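Local coordinates for tartronic semialdehyde reductase (Salmonella typhimurium, PDB 1YB4) that catalyses the NAD(P)H-dependent reduction of tartronic semialdehyde (2-hydroxy-3-oxopropanoate) to (R)-glycerate, as a member of the HIBADH-related dehydrogenase family, at the interface of chains A and B. Numbering follows the deposited sequence. Chains: chain A/B, tartronic semialdehyde reductase.

The interface of chains A and B. Residues chain A 288-289, 291; chain B 268, 271-272, 288.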
loop_
_atom_site.group_PDB
_atom_site.type_symbol
_atom_site.label_atom_id
_atom_site.label_comp_id
_atom_site.label_asym_id
_atom_site.label_seq_id
_atom_site.Cartn_x
_atom_site.Cartn_y
_atom_site.Cartn_z
ATOM N N LEU A 288 -14.184 -5.200 8.247
ATOM C CA LEU A 288 -15.064 -4.656 7.211
ATOM C C LEU A 288 -14.597 -5.090 5.816
ATOM O O LEU A 288 -15.400 -5.532 4.979
ATOM C CB LEU A 288 -15.072 -3.125 7.295
ATOM C CG LEU A 288 -15.955 -2.355 6.310
ATOM C CD1 LEU A 288 -17.394 -2.748 6.516
ATOM C CD2 LEU A 288 -15.798 -0.853 6.521
HETATM N N MSE A 289 -13.290 -4.966 5.588
HETATM C CA MSE A 289 -12.684 -5.302 4.313
HETATM C C MSE A 289 -12.655 -6.796 4.000
HETATM O O MSE A 289 -12.358 -7.191 2.873
HETATM C CB MSE A 289 -11.275 -4.699 4.262
HETATM C CG MSE A 289 -11.289 -3.160 4.234
HETATM SE SE MSE A 289 -9.739 -2.261 5.001
HETATM C CE MSE A 289 -8.564 -2.349 3.459
ATOM N N ASN A 291 -15.276 -8.755 5.553
ATOM C CA ASN A 291 -16.645 -9.163 5.864
ATOM C C ASN A 291 -16.570 -10.353 6.828
ATOM O O ASN A 291 -17.165 -11.401 6.593
ATOM C CB ASN A 291 -17.400 -9.570 4.592
ATOM C CG ASN A 291 -18.919 -9.581 4.793
ATOM O OD1 ASN A 291 -19.423 -9.158 5.845
ATOM N ND2 ASN A 291 -19.652 -10.050 3.783
ATOM N N THR B 268 -11.488 -7.877 -1.209
ATOM C CA THR B 268 -12.586 -7.256 -0.481
ATOM C C THR B 268 -13.863 -7.399 -1.316
ATOM O O THR B 268 -14.931 -7.647 -0.771
ATOM C CB THR B 268 -12.262 -5.762 -0.159
ATOM O OG1 THR B 268 -11.250 -5.716 0.856
ATOM C CG2 THR B 268 -13.492 -5.011 0.357
ATOM N N ALA B 271 -15.060 -10.886 -1.066
ATOM C CA ALA B 271 -15.576 -11.030 0.286
ATOM C C ALA B 271 -16.966 -10.447 0.423
ATOM O O ALA B 271 -17.683 -10.743 1.375
ATOM C CB ALA B 271 -14.652 -10.346 1.270
ATOM N N ASN B 272 -17.345 -9.602 -0.526
ATOM C CA ASN B 272 -18.645 -8.960 -0.470
ATOM C C ASN B 272 -19.466 -9.187 -1.739
ATOM O O ASN B 272 -20.150 -8.285 -2.219
ATOM C CB ASN B 272 -18.453 -7.462 -0.178
ATOM C CG ASN B 272 -17.845 -7.203 1.213
ATOM O OD1 ASN B 272 -18.551 -7.184 2.223
ATOM N ND2 ASN B 272 -16.526 -7.023 1.266
ATOM N N LEU B 288 -17.190 0.843 0.166
ATOM C CA LEU B 288 -17.275 0.166 1.462
ATOM C C LEU B 288 -16.311 0.799 2.473
ATOM O O LEU B 288 -16.681 1.078 3.624
ATOM C CB LEU B 288 -16.934 -1.319 1.288
ATOM C CG LEU B 288 -16.989 -2.219 2.525
ATOM C CD1 LEU B 288 -18.388 -2.220 3.080
ATOM C CD2 LEU B 288 -16.580 -3.642 2.161
HETATM O O HOH W 1 -18.274 -6.096 5.019
#
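Two C-terminal helices, residues 283-290 of each chain, meet about a two-fold axis, where A:Leu288 packs on its own copy, B:Leu288. The two leucine side chains run antiparallel past one another. Their CD1 methyls touch, A:Leu288 CD1 to B:Leu288 CD1, at 3.6 Å. In both copies chi1 of -179° sets CG opposite the main-chain nitrogen and points the branched end at the partner leucine. The other branch, CD2, rests near the partner's backbone carbonyl; A:Leu288 CD2 lies 3.6 Å from B:Leu288 O.

Beside this apolar centre, the end of the A helix is bound by the end of B helix 257-271. The hydroxyl B:Thr268 OG1 donates to the backbone carbonyl A:Met289 O at 2.7 Å. It comes in the carbonyl plane, on a lone pair. A:Met289 is a selenomethionine, and its backbone makes this bond. Just past the helix, the amide A:Asn291 ND2 donates to the backbone carbonyl B:Ala271 O at 3.2 Å, a fairly straight bond (162° at H). The acceptor lies almost in the asparagine amide plane.

B:Asn272 lies next to A:Asn291, with the amide planes 17° apart. B:Asn272 ND2 donates back to the carbonyl B:Thr268 O at 2.7 Å, which probably steadies the amide. B:Asn272 OD1 bonds to water 1 at 3.0 Å, and the same water bonds to the carbonyl A:Leu288 O. The bond within chain B therefore probably helps to place the water bridge between the chains.

The two-fold symmetry repeats each contact with the chains exchanged. The patch joins the helical C-terminal regions of two of the four copies in the deposited assembly. It may serve oligomer formation, which the structure alone does not prove. Its centre is about 26 Å from B:Lys172, the predicted active-site lysine.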